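Local atomic coordinates of putative TetR family transcriptional regulator (Streptomyces coelicolor A3, PDB entry 3BQY), a protein that probably binds cis-regulatory DNA and regulates transcription, most likely as a repressor. Residues W73-R76 with A81-L84; V141-E146 with A190-G195. All blocks are in the same frame, centred on the assembly; numbering follows the deposited sequence. Where two conformers were deposited one is given.

Interaction 1 (W73-R76 with A81-L84); sequences WSER and ARAL. With PO4 (phosphate ion), chain B.
Glu75 and Arg82 form an intrahelical salt bridge at the protein surface, seven residues or two turns apart on helix 73-89 in the TetR-like C-terminal region. NH1 of Arg82 donates to OE2 of Glu75 at 3.0 Å, and the bond is nearly straight, with an N-H...O angle of 167°. The acceptor lies in the guanidinium plane, and the donor meets OE2 nearly along the carboxylate's C-O direction. Carboxylate and guanidinium are almost coplanar, 17° apart, although the two side chains cross at about a right angle. Their shapes differ: Arg82 runs extended from CG to NE, whereas Glu75 bends at its second torsion (chi2 49°), which turns its carboxylate toward the later turn even though its CB points away from it. Glu75 was modelled in two conformers, and the bridge belongs to the one described here. Water 1 accepts from NH2 of Arg82 at 2.7 Å and also lies in the guanidinium plane; its approach to OE1 of Glu75 is so short that this link is doubtful. NE of Arg82 is engaged by Glu193 of helix 188-206, so the guanidinium serves two carboxylates.

At the start of the helix, Trp73 NE1 donates a bent hydrogen bond of 3.0 Å to O1 of a phosphate ion lying off the edge of the indole; the ion, probably from the crystallisation liquor, is also bound by Arg207. The indole packs against Val118 and Leu119 of helix 106-121 and meets Phe124 edge-to-face.

With NH1, NE and NH2 all engaged, rotation of the guanidinium should be restricted. Glu75 and Glu193 probably offset the positive charge of Arg82, whose proximity should lower the pKa of both carboxylates, and the network links two turns of helix 73-89 to helix 188-206.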
loop_
_atom_site.group_PDB
_atom_site.type_symbol
_atom_site.label_atom_id
_atom_site.label_comp_id
_atom_site.label_asym_id
_atom_site.label_seq_id
_atom_site.Cartn_x
_atom_site.Cartn_y
_atom_site.Cartn_z
ATOM N N TRP A 73 -21.567 -13.592 -3.643
ATOM C CA TRP A 73 -20.361 -13.431 -2.841
ATOM C C TRP A 73 -19.405 -12.361 -3.447
ATOM O O TRP A 73 -18.706 -11.653 -2.699
ATOM C CB TRP A 73 -19.631 -14.786 -2.689
ATOM C CG TRP A 73 -19.131 -15.330 -3.998
ATOM C CD1 TRP A 73 -19.788 -16.192 -4.850
ATOM C CD2 TRP A 73 -17.879 -15.017 -4.624
ATOM N NE1 TRP A 73 -18.994 -16.454 -5.967
ATOM C CE2 TRP A 73 -17.829 -15.733 -5.852
ATOM C CE3 TRP A 73 -16.776 -14.197 -4.259
ATOM C CZ2 TRP A 73 -16.736 -15.648 -6.727
ATOM C CZ3 TRP A 73 -15.690 -14.116 -5.136
ATOM C CH2 TRP A 73 -15.689 -14.830 -6.367
ATOM N N SER A 74 -19.332 -12.287 -4.783
ATOM C CA SER A 74 -18.395 -11.347 -5.418
ATOM C C SER A 74 -18.871 -9.906 -5.206
ATOM O O SER A 74 -18.041 -9.015 -4.942
ATOM C CB SER A 74 -18.158 -11.649 -6.914
ATOM O OG SER A 74 -19.353 -11.507 -7.650
ATOM N N GLU A 75 -20.181 -9.674 -5.309
ATOM C CA GLU A 75 -20.740 -8.350 -5.022
ATOM C C GLU A 75 -20.553 -7.971 -3.555
ATOM O O GLU A 75 -20.189 -6.841 -3.238
ATOM C CB GLU A 75 -22.230 -8.251 -5.391
ATOM C CG GLU A 75 -22.754 -6.811 -5.377
ATOM C CD GLU A 75 -21.847 -5.867 -6.161
ATOM O OE1 GLU A 75 -21.561 -6.181 -7.336
ATOM O OE2 GLU A 75 -21.370 -4.851 -5.587
ATOM N N ARG A 76 -20.770 -8.909 -2.636
ATOM C CA ARG A 76 -20.597 -8.548 -1.216
ATOM C C ARG A 76 -19.117 -8.289 -0.876
ATOM O O ARG A 76 -18.791 -7.404 -0.083
ATOM C CB ARG A 76 -21.202 -9.630 -0.309
ATOM C CG ARG A 76 -22.731 -9.730 -0.527
ATOM C CD ARG A 76 -23.293 -10.919 0.248
ATOM N NE ARG A 76 -23.237 -10.665 1.700
ATOM C CZ ARG A 76 -22.978 -11.582 2.638
ATOM N NH1 ARG A 76 -22.654 -12.831 2.320
ATOM N NH2 ARG A 76 -23.005 -11.228 3.919
ATOM N N ALA A 81 -14.645 -4.139 0.126
ATOM C CA ALA A 81 -13.431 -3.462 -0.348
ATOM C C ALA A 81 -13.723 -2.007 -0.669
ATOM O O ALA A 81 -12.971 -1.114 -0.280
ATOM C CB ALA A 81 -12.867 -4.168 -1.605
ATOM N N ARG A 82 -14.823 -1.750 -1.368
ATOM C CA ARG A 82 -15.209 -0.360 -1.645
ATOM C C ARG A 82 -15.433 0.481 -0.383
ATOM O O ARG A 82 -15.069 1.660 -0.330
ATOM C CB ARG A 82 -16.516 -0.316 -2.445
ATOM C CG ARG A 82 -16.386 -0.679 -3.868
ATOM C CD ARG A 82 -17.717 -0.456 -4.603
ATOM N NE ARG A 82 -17.648 -1.267 -5.795
ATOM C CZ ARG A 82 -18.454 -2.256 -6.095
ATOM N NH1 ARG A 82 -19.491 -2.556 -5.311
ATOM N NH2 ARG A 82 -18.260 -2.894 -7.240
ATOM N N ALA A 83 -16.083 -0.111 0.614
ATOM C CA ALA A 83 -16.372 0.599 1.851
ATOM C C ALA A 83 -15.086 0.880 2.593
ATOM O O ALA A 83 -14.945 1.946 3.183
ATOM C CB ALA A 83 -17.325 -0.208 2.749
ATOM N N LEU A 84 -14.131 -0.050 2.549
ATOM C CA LEU A 84 -12.829 0.214 3.166
ATOM C C LEU A 84 -12.131 1.395 2.467
ATOM O O LEU A 84 -11.650 2.330 3.123
ATOM C CB LEU A 84 -11.939 -1.055 3.130
ATOM C CG LEU A 84 -10.475 -0.822 3.622
ATOM C CD1 LEU A 84 -10.419 -0.311 5.073
ATOM C CD2 LEU A 84 -9.603 -2.094 3.479
HETATM P P PO4 B . -22.133 -18.472 -6.860
HETATM O O1 PO4 B . -21.002 -17.841 -7.649
HETATM O O2 PO4 B . -23.153 -17.406 -6.510
HETATM O O3 PO4 B . -22.752 -19.567 -7.715
HETATM O O4 PO4 B . -21.606 -19.110 -5.581
HETATM O O HOH W 1 -19.625 -4.998 -8.149
#

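Interaction 2 (V141-E146 with A190-G195); sequences VGHTLE and AHFEFG. With PO4 (phosphate ion), chain C.
His143 reaches from helix 126-151 to helix 188-206 and lays one face of its imidazole over the CB of Phe192. Its CG stands anti to the backbone N (chi1 163°), carrying the ring from a CB that already points across the gap. CG and then CD2 meet Phe192 CD1, the latter at 3.8 Å. On the other branch ND1 passes Phe192 CA at 4.1 Å. Farther out, CE1 and NE2 lie under Phe192 CB, with NE2 3.6 Å from it, in a CH-pi contact whose CB sits 3.8 Å from the centroid of the His143 ring. At the ring's edge CE1 also approaches His191 CB at 4.3 Å. The two aromatic rings lie obliquely, their planes 49° apart. NE2 has a weak hydrogen bond to Glu147, one turn on.

The ring of His191 turns away toward a phosphate ion also bound by Arg131 of the second subunit; its weak hydrogen bond to that ion is doubtful, given the ring's overly short approach to another phosphate oxygen. Arg85 of helix 73-89 touches both His143 and Phe192, closing a three-helix junction, while Leu145 of helix 126-151 packs on Leu145 of the second subunit at the dimer interface.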
loop_
_atom_site.group_PDB
_atom_site.type_symbol
_atom_site.label_atom_id
_atom_site.label_comp_id
_atom_site.label_asym_id
_atom_site.label_seq_id
_atom_site.Cartn_x
_atom_site.Cartn_y
_atom_site.Cartn_z
ATOM N N VAL A 141 -5.555 -1.021 0.286
ATOM C CA VAL A 141 -4.684 -0.081 0.993
ATOM C C VAL A 141 -3.631 0.525 0.047
ATOM O O VAL A 141 -3.443 1.737 0.025
ATOM C CB VAL A 141 -4.013 -0.748 2.226
ATOM C CG1 VAL A 141 -2.887 0.157 2.812
ATOM C CG2 VAL A 141 -5.073 -1.079 3.306
ATOM N N GLY A 142 -2.944 -0.318 -0.735
ATOM C CA GLY A 142 -1.934 0.166 -1.690
ATOM C C GLY A 142 -2.542 1.149 -2.679
ATOM O O GLY A 142 -1.977 2.209 -2.952
ATOM N N HIS A 143 -3.713 0.798 -3.213
ATOM C CA HIS A 143 -4.394 1.684 -4.168
ATOM C C HIS A 143 -4.748 3.037 -3.526
ATOM O O HIS A 143 -4.533 4.115 -4.119
ATOM C CB HIS A 143 -5.708 1.056 -4.674
ATOM C CG HIS A 143 -6.605 2.061 -5.314
ATOM N ND1 HIS A 143 -6.546 2.358 -6.659
ATOM C CD2 HIS A 143 -7.520 2.911 -4.778
ATOM C CE1 HIS A 143 -7.414 3.322 -6.933
ATOM N NE2 HIS A 143 -8.008 3.683 -5.807
ATOM N N THR A 144 -5.309 2.988 -2.319
ATOM C CA THR A 144 -5.795 4.208 -1.659
ATOM C C THR A 144 -4.611 5.091 -1.211
ATOM O O THR A 144 -4.651 6.324 -1.332
ATOM C CB THR A 144 -6.748 3.852 -0.487
ATOM O OG1 THR A 144 -7.761 2.949 -0.984
ATOM C CG2 THR A 144 -7.465 5.141 0.023
ATOM N N LEU A 145 -3.547 4.463 -0.731
ATOM C CA LEU A 145 -2.314 5.199 -0.412
ATOM C C LEU A 145 -1.819 5.992 -1.595
ATOM O O LEU A 145 -1.474 7.187 -1.482
ATOM C CB LEU A 145 -1.203 4.227 -0.006
ATOM C CG LEU A 145 -1.148 3.704 1.411
ATOM C CD1 LEU A 145 -0.172 2.557 1.425
ATOM C CD2 LEU A 145 -0.667 4.822 2.350
ATOM N N GLU A 146 -1.760 5.331 -2.745
ATOM C CA GLU A 146 -1.266 5.993 -3.953
ATOM C C GLU A 146 -2.236 7.029 -4.518
ATOM O O GLU A 146 -1.812 8.076 -5.006
ATOM C CB GLU A 146 -0.818 4.971 -4.996
ATOM C CG GLU A 146 0.273 3.985 -4.423
ATOM C CD GLU A 146 1.663 4.631 -4.102
ATOM O OE1 GLU A 146 1.758 5.842 -3.757
ATOM O OE2 GLU A 146 2.678 3.896 -4.197
ATOM N N ALA A 190 -12.543 4.287 -11.183
ATOM C CA ALA A 190 -12.450 3.326 -12.291
ATOM C C ALA A 190 -11.226 2.406 -12.164
ATOM O O ALA A 190 -11.340 1.191 -12.387
ATOM C CB ALA A 190 -12.445 4.054 -13.658
ATOM N N HIS A 191 -10.071 2.965 -11.787
ATOM C CA HIS A 191 -8.866 2.143 -11.578
ATOM C C HIS A 191 -9.100 1.118 -10.458
ATOM O O HIS A 191 -8.772 -0.061 -10.602
ATOM C CB HIS A 191 -7.657 3.027 -11.253
ATOM C CG HIS A 191 -7.217 3.870 -12.403
ATOM N ND1 HIS A 191 -6.275 4.865 -12.286
ATOM C CD2 HIS A 191 -7.641 3.905 -13.686
ATOM C CE1 HIS A 191 -6.097 5.444 -13.456
ATOM N NE2 HIS A 191 -6.924 4.889 -14.323
ATOM N N PHE A 192 -9.695 1.573 -9.363
ATOM C CA PHE A 192 -9.982 0.711 -8.237
ATOM C C PHE A 192 -10.920 -0.433 -8.633
ATOM O O PHE A 192 -10.668 -1.603 -8.323
ATOM C CB PHE A 192 -10.601 1.508 -7.086
ATOM C CG PHE A 192 -10.946 0.652 -5.899
ATOM C CD1 PHE A 192 -9.938 0.055 -5.135
ATOM C CD2 PHE A 192 -12.278 0.419 -5.561
ATOM C CE1 PHE A 192 -10.260 -0.757 -4.020
ATOM C CE2 PHE A 192 -12.603 -0.384 -4.464
ATOM C CZ PHE A 192 -11.611 -0.968 -3.695
ATOM N N GLU A 193 -12.007 -0.089 -9.318
ATOM C CA GLU A 193 -12.971 -1.084 -9.753
ATOM C C GLU A 193 -12.316 -2.134 -10.674
ATOM O O GLU A 193 -12.655 -3.323 -10.607
ATOM C CB GLU A 193 -14.173 -0.413 -10.437
ATOM C CG GLU A 193 -15.082 0.376 -9.466
ATOM C CD GLU A 193 -15.689 -0.509 -8.346
ATOM O OE1 GLU A 193 -16.036 -1.679 -8.610
ATOM O OE2 GLU A 193 -15.823 -0.017 -7.211
ATOM N N PHE A 194 -11.399 -1.691 -11.540
ATOM C CA PHE A 194 -10.716 -2.596 -12.454
ATOM C C PHE A 194 -9.882 -3.602 -11.660
ATOM O O PHE A 194 -9.902 -4.802 -11.956
ATOM C CB PHE A 194 -9.831 -1.811 -13.428
ATOM C CG PHE A 194 -9.110 -2.676 -14.407
ATOM C CD1 PHE A 194 -9.742 -3.103 -15.584
ATOM C CD2 PHE A 194 -7.812 -3.105 -14.146
ATOM C CE1 PHE A 194 -9.058 -3.912 -16.506
ATOM C CE2 PHE A 194 -7.129 -3.906 -15.057
ATOM C CZ PHE A 194 -7.744 -4.306 -16.236
ATOM N N GLY A 195 -9.109 -3.109 -10.693
ATOM C CA GLY A 195 -8.251 -3.994 -9.886
ATOM C C GLY A 195 -9.076 -4.960 -9.058
ATOM O O GLY A 195 -8.744 -6.138 -8.944
HETATM P P PO4 C . -9.487 4.949 -16.916
HETATM O O1 PO4 C . -10.769 5.733 -16.754
HETATM O O2 PO4 C . -9.264 4.142 -15.655
HETATM O O3 PO4 C . -9.584 4.011 -18.092
HETATM O O4 PO4 C . -8.358 5.907 -17.113
#

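In the fold
Interactions 1 and 2 have centres about 13 Å apart and meet along the line where helix 73-89 rests on helix 188-206. Arg82 NE of interaction 1 forms a salt bridge of 2.6 Å with Glu193 OE2 of interaction 2. Beside it, the far rim of the Phe192 ring packs on the same helix, with CZ 3.7 Å from Ala81 O and CE2 3.8 Å from Arg82 CA. Phe192 thus bridges helices 73-89 and 126-151. Interaction 1 lies near the surface; interaction 2 is buried and closer to the dimer interface. Both belong to the C-terminal region, apart in sequence from the predicted DNA-binding helix-turn-helix.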